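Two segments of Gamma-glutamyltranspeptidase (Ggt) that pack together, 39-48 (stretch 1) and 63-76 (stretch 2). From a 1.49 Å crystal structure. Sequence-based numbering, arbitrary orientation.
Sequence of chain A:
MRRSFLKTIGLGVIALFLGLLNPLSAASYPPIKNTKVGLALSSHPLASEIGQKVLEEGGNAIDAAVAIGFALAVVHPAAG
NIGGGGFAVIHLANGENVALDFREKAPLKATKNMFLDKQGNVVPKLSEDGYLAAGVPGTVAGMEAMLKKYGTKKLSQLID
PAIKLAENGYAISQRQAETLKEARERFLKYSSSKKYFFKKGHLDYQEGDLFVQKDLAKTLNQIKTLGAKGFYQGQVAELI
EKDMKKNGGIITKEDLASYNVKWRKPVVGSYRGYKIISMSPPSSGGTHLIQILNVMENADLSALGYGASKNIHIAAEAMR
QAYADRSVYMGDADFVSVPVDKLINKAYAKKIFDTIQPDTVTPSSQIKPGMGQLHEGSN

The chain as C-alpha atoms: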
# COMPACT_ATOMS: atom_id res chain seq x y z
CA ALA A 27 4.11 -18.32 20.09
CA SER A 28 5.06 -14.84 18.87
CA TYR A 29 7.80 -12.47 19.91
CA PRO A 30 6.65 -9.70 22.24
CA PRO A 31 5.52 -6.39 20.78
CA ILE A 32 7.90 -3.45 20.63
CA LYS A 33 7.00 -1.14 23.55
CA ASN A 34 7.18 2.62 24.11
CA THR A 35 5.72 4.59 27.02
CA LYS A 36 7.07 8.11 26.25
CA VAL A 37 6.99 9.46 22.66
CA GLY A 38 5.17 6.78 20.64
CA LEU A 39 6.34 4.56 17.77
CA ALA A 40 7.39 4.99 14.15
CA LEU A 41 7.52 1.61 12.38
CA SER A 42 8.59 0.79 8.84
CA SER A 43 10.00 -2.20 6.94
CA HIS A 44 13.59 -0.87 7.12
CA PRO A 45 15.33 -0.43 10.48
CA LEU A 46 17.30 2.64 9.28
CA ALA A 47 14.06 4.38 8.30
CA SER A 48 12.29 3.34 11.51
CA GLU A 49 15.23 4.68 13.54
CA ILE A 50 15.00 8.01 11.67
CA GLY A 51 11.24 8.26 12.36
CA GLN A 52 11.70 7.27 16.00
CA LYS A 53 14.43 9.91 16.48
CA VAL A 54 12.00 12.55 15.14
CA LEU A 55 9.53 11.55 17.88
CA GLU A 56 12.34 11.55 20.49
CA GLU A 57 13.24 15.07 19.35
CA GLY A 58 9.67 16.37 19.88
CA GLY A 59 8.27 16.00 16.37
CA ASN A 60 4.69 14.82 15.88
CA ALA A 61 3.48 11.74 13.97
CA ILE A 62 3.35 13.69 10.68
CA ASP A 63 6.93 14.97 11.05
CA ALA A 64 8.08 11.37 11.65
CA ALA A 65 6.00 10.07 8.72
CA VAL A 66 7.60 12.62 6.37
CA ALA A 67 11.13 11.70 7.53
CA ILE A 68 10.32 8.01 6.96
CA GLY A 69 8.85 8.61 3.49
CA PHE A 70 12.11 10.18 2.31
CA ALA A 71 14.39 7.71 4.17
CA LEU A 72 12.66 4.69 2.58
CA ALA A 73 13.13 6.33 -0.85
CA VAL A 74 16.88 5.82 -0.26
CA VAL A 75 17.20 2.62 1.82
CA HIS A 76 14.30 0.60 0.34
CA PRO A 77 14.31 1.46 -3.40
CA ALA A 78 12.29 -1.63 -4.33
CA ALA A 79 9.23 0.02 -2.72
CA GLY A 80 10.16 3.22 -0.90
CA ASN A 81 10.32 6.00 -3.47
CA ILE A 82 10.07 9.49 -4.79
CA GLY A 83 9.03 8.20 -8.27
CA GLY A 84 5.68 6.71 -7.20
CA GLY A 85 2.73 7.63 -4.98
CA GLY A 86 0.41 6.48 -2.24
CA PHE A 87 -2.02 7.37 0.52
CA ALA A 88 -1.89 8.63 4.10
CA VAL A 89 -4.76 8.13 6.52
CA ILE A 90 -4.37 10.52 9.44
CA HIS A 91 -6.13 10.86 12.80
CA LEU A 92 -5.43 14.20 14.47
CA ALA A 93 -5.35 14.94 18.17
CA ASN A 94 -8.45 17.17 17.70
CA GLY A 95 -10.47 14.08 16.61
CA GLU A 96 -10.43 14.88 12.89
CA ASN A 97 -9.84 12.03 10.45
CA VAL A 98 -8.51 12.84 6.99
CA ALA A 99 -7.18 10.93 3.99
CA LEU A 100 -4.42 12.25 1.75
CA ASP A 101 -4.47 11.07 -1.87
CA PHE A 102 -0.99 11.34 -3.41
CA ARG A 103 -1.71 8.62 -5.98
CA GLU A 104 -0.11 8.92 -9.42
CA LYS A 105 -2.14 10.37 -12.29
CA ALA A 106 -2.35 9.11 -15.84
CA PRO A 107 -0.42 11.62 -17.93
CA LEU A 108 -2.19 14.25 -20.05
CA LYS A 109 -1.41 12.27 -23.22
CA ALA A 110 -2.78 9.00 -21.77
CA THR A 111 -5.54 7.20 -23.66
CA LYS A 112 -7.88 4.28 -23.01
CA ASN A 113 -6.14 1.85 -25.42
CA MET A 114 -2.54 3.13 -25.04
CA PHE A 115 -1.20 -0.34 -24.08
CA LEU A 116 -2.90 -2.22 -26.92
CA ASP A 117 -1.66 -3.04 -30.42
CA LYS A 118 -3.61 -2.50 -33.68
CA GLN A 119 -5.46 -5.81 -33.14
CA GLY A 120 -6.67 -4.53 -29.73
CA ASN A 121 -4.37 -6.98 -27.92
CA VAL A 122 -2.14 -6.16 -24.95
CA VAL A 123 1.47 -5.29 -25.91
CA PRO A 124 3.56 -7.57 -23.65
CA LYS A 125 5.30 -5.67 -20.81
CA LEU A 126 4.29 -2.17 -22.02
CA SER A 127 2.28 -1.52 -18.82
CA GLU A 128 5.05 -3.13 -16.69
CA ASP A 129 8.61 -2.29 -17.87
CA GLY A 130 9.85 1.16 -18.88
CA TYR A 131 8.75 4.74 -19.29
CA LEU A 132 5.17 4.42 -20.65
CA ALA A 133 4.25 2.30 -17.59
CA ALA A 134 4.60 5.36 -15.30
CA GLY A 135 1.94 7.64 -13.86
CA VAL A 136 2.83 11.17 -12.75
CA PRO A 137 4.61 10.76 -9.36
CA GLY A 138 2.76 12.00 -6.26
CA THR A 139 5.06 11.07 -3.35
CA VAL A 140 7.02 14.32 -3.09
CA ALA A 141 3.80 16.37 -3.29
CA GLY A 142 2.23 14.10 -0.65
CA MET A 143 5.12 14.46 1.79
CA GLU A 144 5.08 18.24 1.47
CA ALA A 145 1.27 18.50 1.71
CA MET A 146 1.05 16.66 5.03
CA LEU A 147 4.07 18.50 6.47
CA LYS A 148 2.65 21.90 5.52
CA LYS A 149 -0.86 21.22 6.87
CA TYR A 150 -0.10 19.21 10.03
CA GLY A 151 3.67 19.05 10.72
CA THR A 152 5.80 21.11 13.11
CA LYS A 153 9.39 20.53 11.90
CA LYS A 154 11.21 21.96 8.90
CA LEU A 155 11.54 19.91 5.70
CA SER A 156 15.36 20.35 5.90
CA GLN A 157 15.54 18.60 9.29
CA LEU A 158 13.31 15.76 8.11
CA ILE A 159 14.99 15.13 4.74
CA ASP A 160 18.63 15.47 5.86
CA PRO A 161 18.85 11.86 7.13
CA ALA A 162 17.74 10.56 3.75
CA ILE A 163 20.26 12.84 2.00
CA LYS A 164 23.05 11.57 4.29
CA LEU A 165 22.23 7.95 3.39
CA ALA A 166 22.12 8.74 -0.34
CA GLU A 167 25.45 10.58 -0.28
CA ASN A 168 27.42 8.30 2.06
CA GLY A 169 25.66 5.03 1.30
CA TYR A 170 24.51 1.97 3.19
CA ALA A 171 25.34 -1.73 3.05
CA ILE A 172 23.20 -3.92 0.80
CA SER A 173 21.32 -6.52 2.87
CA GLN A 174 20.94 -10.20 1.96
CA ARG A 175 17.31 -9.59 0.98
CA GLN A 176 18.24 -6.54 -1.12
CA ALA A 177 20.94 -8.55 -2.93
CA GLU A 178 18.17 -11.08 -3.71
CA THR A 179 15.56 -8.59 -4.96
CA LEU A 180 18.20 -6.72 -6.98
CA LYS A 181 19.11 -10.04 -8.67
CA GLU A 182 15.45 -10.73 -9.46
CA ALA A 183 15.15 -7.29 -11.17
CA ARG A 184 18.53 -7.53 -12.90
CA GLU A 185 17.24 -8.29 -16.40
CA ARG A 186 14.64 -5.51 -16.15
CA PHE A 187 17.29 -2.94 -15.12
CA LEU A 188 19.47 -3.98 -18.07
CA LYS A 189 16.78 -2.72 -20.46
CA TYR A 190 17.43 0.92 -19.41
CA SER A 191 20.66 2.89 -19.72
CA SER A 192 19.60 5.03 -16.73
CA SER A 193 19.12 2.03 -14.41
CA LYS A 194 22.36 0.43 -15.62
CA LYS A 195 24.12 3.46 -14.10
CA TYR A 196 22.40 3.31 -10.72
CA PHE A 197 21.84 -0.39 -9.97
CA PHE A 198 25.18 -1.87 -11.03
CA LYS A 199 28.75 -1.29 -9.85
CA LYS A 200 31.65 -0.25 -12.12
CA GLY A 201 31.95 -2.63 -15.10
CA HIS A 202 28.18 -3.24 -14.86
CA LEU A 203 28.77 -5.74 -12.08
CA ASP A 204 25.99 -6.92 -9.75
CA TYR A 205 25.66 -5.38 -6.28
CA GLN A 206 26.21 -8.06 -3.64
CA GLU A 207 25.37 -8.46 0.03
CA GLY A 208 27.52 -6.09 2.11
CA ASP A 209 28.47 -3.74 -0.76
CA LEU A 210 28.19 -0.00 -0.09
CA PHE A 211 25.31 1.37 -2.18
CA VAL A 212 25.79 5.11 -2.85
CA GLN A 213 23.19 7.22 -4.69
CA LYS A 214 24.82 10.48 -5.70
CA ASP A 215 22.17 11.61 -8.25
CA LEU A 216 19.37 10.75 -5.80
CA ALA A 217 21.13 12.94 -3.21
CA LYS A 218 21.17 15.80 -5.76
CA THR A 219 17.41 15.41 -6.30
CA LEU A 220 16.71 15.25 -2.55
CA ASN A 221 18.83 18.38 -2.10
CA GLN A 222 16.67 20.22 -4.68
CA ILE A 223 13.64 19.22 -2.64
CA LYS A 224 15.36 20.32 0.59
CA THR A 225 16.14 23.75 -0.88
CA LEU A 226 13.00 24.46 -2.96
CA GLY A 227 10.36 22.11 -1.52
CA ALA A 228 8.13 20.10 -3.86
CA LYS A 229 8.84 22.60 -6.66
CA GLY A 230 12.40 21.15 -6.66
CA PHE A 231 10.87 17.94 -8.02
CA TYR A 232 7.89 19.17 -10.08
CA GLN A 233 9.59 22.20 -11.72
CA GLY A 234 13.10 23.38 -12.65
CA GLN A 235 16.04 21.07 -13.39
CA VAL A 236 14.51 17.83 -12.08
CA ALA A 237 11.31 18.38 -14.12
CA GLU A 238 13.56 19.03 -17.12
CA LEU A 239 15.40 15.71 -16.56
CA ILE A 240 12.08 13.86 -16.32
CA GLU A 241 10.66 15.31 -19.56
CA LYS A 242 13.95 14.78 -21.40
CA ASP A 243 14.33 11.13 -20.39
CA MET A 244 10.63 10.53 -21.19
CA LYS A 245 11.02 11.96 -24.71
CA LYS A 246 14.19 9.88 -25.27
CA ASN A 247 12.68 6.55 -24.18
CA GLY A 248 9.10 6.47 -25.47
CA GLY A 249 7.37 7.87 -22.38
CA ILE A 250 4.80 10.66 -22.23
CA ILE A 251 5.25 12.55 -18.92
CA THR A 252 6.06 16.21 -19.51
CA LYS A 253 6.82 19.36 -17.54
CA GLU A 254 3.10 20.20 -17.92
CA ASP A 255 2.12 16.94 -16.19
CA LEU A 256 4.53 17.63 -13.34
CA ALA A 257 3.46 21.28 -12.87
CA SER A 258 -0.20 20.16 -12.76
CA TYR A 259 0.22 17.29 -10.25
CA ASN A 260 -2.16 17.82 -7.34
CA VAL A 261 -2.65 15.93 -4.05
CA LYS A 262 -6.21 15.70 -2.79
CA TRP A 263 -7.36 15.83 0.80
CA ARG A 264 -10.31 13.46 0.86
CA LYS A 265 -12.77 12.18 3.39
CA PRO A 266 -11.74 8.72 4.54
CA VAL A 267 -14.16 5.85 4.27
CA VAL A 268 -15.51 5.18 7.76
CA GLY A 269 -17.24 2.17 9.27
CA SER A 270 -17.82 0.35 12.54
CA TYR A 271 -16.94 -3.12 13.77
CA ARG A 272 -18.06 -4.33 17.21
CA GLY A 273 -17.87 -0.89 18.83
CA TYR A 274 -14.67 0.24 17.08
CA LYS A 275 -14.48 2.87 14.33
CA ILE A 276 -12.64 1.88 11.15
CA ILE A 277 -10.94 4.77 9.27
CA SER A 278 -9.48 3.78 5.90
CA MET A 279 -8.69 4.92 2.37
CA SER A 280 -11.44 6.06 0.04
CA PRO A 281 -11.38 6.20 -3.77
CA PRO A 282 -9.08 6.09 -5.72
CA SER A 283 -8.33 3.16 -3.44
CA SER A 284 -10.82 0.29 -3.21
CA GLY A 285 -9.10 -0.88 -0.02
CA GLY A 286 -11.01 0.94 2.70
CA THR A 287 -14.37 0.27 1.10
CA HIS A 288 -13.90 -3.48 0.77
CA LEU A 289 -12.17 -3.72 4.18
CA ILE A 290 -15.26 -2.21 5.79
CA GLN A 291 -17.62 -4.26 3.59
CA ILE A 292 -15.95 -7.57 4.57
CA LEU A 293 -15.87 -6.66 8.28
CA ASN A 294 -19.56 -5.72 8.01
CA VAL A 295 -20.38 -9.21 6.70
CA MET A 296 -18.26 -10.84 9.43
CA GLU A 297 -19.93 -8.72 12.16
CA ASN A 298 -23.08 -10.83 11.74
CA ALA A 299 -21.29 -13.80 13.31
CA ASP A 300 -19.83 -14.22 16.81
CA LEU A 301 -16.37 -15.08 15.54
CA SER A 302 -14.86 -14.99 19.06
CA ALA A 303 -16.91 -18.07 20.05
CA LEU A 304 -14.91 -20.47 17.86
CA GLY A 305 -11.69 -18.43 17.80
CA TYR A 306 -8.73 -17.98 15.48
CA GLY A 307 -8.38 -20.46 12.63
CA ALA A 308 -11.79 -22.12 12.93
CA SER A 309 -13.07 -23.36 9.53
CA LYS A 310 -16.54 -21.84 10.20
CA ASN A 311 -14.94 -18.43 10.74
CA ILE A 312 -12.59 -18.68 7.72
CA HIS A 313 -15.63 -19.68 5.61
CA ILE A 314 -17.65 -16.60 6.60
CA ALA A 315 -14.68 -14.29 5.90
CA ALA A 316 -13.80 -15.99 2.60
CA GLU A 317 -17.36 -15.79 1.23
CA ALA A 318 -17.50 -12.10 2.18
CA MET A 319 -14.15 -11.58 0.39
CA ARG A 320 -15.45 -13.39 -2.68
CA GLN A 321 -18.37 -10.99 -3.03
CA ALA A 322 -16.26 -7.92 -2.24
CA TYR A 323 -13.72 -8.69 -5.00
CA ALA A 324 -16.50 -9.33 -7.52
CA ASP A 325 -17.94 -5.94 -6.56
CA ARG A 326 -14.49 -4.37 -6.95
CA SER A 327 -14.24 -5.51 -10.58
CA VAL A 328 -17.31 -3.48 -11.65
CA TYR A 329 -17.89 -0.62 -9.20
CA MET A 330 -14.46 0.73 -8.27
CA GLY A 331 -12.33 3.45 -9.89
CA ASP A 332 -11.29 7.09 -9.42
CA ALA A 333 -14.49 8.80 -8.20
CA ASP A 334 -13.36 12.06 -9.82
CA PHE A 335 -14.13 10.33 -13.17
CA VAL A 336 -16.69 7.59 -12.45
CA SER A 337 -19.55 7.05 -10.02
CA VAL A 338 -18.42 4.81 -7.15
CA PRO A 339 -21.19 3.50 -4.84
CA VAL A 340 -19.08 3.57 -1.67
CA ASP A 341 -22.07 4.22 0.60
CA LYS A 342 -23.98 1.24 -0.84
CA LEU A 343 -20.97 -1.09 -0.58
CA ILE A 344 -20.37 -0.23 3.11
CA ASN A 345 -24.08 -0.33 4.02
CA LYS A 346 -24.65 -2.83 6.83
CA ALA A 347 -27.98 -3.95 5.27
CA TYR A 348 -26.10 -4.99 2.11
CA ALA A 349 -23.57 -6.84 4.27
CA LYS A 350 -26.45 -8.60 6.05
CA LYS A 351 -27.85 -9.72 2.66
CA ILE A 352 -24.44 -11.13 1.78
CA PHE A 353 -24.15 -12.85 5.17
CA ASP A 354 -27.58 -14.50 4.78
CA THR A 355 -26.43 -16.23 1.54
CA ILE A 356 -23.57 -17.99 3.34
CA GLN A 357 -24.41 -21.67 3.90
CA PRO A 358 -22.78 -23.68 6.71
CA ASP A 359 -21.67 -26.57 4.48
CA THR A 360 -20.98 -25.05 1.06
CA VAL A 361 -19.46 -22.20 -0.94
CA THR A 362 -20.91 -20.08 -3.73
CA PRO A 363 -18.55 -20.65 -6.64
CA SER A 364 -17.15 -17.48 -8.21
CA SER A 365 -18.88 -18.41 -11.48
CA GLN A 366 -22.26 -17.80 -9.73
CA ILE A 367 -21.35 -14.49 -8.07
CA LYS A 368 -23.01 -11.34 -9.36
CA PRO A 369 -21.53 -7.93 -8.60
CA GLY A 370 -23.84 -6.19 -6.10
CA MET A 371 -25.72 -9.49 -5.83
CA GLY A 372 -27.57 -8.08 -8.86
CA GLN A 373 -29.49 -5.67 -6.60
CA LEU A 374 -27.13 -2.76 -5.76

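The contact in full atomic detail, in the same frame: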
# COMPACT_ATOMS: atom_id res chain seq x y z
N LEU A 39 5.60 5.47 18.65
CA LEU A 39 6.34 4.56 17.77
C LEU A 39 6.24 5.00 16.32
O LEU A 39 5.20 5.51 15.88
CB LEU A 39 5.84 3.12 17.89
CG LEU A 39 6.17 2.37 19.18
CD1 LEU A 39 5.45 1.02 19.24
CD2 LEU A 39 7.67 2.18 19.32
N ALA A 40 7.33 4.78 15.60
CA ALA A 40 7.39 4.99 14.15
C ALA A 40 7.97 3.70 13.55
O ALA A 40 9.15 3.40 13.74
CB ALA A 40 8.27 6.18 13.83
N LEU A 41 7.13 2.93 12.87
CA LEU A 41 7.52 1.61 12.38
C LEU A 41 7.41 1.48 10.87
O LEU A 41 6.37 1.78 10.29
CB LEU A 41 6.65 0.53 13.03
CG LEU A 41 6.68 0.37 14.55
CD1 LEU A 41 5.69 -0.71 14.95
CD2 LEU A 41 8.08 0.03 15.00
N SER A 42 8.50 1.03 10.27
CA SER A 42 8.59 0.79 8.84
C SER A 42 9.27 -0.56 8.60
O SER A 42 9.74 -1.20 9.54
CB SER A 42 9.39 1.90 8.16
OG SER A 42 10.80 1.67 8.25
N SER A 43 9.35 -0.95 7.33
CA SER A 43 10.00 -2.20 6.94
C SER A 43 11.52 -2.12 6.83
O SER A 43 12.15 -3.11 6.48
CB SER A 43 9.42 -2.68 5.60
OG SER A 43 8.08 -3.11 5.77
N HIS A 44 12.13 -0.96 7.11
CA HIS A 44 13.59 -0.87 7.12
C HIS A 44 14.07 -0.23 8.42
O HIS A 44 13.68 0.89 8.74
CB HIS A 44 14.15 -0.08 5.93
CG HIS A 44 15.60 -0.35 5.68
ND1 HIS A 44 16.58 0.01 6.59
CD2 HIS A 44 16.24 -0.96 4.66
CE1 HIS A 44 17.77 -0.36 6.12
NE2 HIS A 44 17.59 -0.95 4.95
N PRO A 45 14.90 -0.95 9.18
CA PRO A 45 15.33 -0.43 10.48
C PRO A 45 15.98 0.95 10.43
O PRO A 45 15.83 1.70 11.37
CB PRO A 45 16.31 -1.49 10.99
CG PRO A 45 15.94 -2.73 10.29
CD PRO A 45 15.47 -2.29 8.92
N LEU A 46 16.71 1.29 9.36
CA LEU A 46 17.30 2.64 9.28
C LEU A 46 16.22 3.71 9.17
O LEU A 46 16.34 4.77 9.79
CB LEU A 46 18.28 2.77 8.11
CG LEU A 46 19.56 1.93 8.22
CD1 LEU A 46 20.34 1.97 6.91
CD2 LEU A 46 20.43 2.40 9.39
N ALA A 47 15.16 3.43 8.42
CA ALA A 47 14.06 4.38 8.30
C ALA A 47 13.25 4.48 9.59
O ALA A 47 12.86 5.57 10.00
CB ALA A 47 13.16 4.03 7.11
N SER A 48 13.01 3.34 10.25
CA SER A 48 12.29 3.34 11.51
C SER A 48 13.05 4.15 12.56
O SER A 48 12.44 4.94 13.29
CB SER A 48 12.08 1.91 12.01
OG SER A 48 11.36 1.15 11.06
N ASP A 63 5.50 14.73 11.21
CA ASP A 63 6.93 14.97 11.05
C ASP A 63 7.68 13.64 10.84
O ASP A 63 8.47 13.51 9.91
CB ASP A 63 7.52 15.69 12.26
CG ASP A 63 6.90 17.05 12.51
OD1 ASP A 63 6.70 17.83 11.54
OD2 ASP A 63 6.61 17.35 13.69
N ALA A 64 7.41 12.67 11.71
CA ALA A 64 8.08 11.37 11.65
C ALA A 64 7.73 10.66 10.34
O ALA A 64 8.59 10.08 9.71
CB ALA A 64 7.68 10.50 12.84
N ALA A 65 6.46 10.72 9.95
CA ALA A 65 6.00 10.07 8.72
C ALA A 65 6.69 10.65 7.48
O ALA A 65 7.04 9.92 6.55
CB ALA A 65 4.49 10.17 8.59
N VAL A 66 6.90 11.97 7.47
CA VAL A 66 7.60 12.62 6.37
C VAL A 66 9.08 12.19 6.32
O VAL A 66 9.60 11.84 5.25
CB VAL A 66 7.43 14.16 6.44
CG1 VAL A 66 8.40 14.87 5.47
CG2 VAL A 66 5.95 14.53 6.16
N ALA A 67 9.74 12.16 7.47
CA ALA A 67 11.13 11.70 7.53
C ALA A 67 11.26 10.26 7.01
O ALA A 67 12.17 9.94 6.23
CB ALA A 67 11.68 11.83 8.95
N ILE A 68 10.33 9.39 7.41
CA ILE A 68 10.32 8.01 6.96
C ILE A 68 10.09 7.86 5.46
O ILE A 68 10.78 7.08 4.81
CB ILE A 68 9.30 7.16 7.74
CG1 ILE A 68 9.79 6.98 9.19
CG2 ILE A 68 9.08 5.80 7.09
CD1 ILE A 68 8.79 6.32 10.10
N GLY A 69 9.14 8.63 4.92
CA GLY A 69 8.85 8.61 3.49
C GLY A 69 10.10 8.89 2.66
O GLY A 69 10.38 8.20 1.68
N PHE A 70 10.86 9.90 3.05
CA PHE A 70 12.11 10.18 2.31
C PHE A 70 13.23 9.16 2.59
O PHE A 70 13.98 8.82 1.68
CB PHE A 70 12.60 11.60 2.57
CG PHE A 70 11.75 12.66 1.91
CD1 PHE A 70 11.69 12.75 0.53
CD2 PHE A 70 11.01 13.56 2.67
CE1 PHE A 70 10.92 13.71 -0.09
CE2 PHE A 70 10.23 14.53 2.05
CZ PHE A 70 10.19 14.60 0.66
N ALA A 71 13.36 8.71 3.83
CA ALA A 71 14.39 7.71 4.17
C ALA A 71 14.18 6.40 3.39
O ALA A 71 15.13 5.87 2.83
CB ALA A 71 14.43 7.45 5.68
N LEU A 72 12.95 5.92 3.33
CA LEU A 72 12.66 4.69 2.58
C LEU A 72 12.93 4.84 1.08
O LEU A 72 13.25 3.85 0.40
CB LEU A 72 11.21 4.25 2.81
CG LEU A 72 10.85 3.69 4.18
CD1 LEU A 72 9.31 3.52 4.30
CD2 LEU A 72 11.56 2.36 4.44
N ALA A 73 12.79 6.06 0.56
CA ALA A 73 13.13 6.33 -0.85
C ALA A 73 14.61 6.05 -1.17
O ALA A 73 14.97 5.83 -2.34
CB ALA A 73 12.75 7.77 -1.23
N VAL A 74 15.45 6.06 -0.14
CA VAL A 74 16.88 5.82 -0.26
C VAL A 74 17.24 4.38 0.12
O VAL A 74 17.92 3.69 -0.62
CB VAL A 74 17.66 6.83 0.61
CG1 VAL A 74 19.17 6.56 0.55
CG2 VAL A 74 17.37 8.24 0.16
N VAL A 75 16.75 3.91 1.27
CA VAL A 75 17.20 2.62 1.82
C VAL A 75 16.35 1.42 1.40
O VAL A 75 16.75 0.28 1.64
CB VAL A 75 17.29 2.65 3.35
CG1 VAL A 75 18.27 3.75 3.79
CG2 VAL A 75 15.91 2.85 4.02
N HIS A 76 15.20 1.68 0.78
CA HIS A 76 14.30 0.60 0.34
C HIS A 76 13.78 0.88 -1.07
O HIS A 76 12.57 0.97 -1.28
CB HIS A 76 13.17 0.48 1.35
CG HIS A 76 12.29 -0.72 1.17
ND1 HIS A 76 12.67 -1.82 0.43
CD2 HIS A 76 11.04 -0.98 1.63
CE1 HIS A 76 11.70 -2.72 0.46
NE2 HIS A 76 10.70 -2.24 1.18

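No hydrogen bond crosses between these two stretches; the contact is held by the fit of small side chains against larger ones. Within stretch 2, Asp63 to Val75 are helical, continuing a helix that begins earlier in the chain, and the residues it offers, Ala64, Ile68, Ala71, Leu72 and Val75, recur at the three- and four-residue spacing that keeps them along one side. Stretch 1 meets that side with the end of a strand, a turn and the first turn of another helix.

Ala47 is the central bump. It is the residue of stretch 1 most covered by the helix, and its methyl enters a hollow walled by Ala71, Leu72 and Val75: Ala47 CB lies 3.9 Å from Ala71 CB, 3.5 Å from Leu72 CD2 and 4.3 Å from Val75 CG2. Ile68 adds a further wall, its CG1 resting 3.5 Å from the backbone O of Ala47. Alanine facing alanine lets the backbones come close here, with the CA atoms of Ala47 and Ala71 5.3 Å apart.

Around this close point, longer side chains take up the space. Ile68 and Leu72 leave their helix sideways, yet their ends come nearer to stretch 1, both with chi1 m and chi2 t. Ile68 reaches the strand, where its CD1 meets Ala40 CB at 3.8 Å, and its CG2 lies 4.1 Å from Ser42 CB. Ala40 CB also touches Ala64 CB, at 4.5 Å, a looser alanine pair than the one at Ala47. Leu72 CD2 fits among three residues, for besides Ala47 it approaches Ser42 OG and His44 CB, each at 3.9 Å.

At the far end, Val75 is the bump and His44 the surface it rests on. Val75 CG2 sits over one face of the imidazole, 3.8 Å from the ring centroid and 19° off the normal, a CH-pi contact. The ring edge still serves its own stretch: His44 ND1 accepts from Leu46 N at 3.1 Å, capping the helix that begins at Pro45. The t rotamer of His44 thus accompanies both roles, a polar cap and an apolar platform. Leu46 extends the apolar margin, its CD1 4.1 Å from Val75 CG1.

Ser42 shows how a buried polar residue can be accommodated beside this apolar surface. Its OG accepts from His44 N at 3.2 Å and shares a hydrogen bond with Ser48 OG at 2.9 Å, so its hydroxyl has hydrogen-bond partners within stretch 1. The rule to read here is small against small where backbones approach, branched side chains around them, and a buried hydroxyl, that of Ser42, bonded within its own stretch.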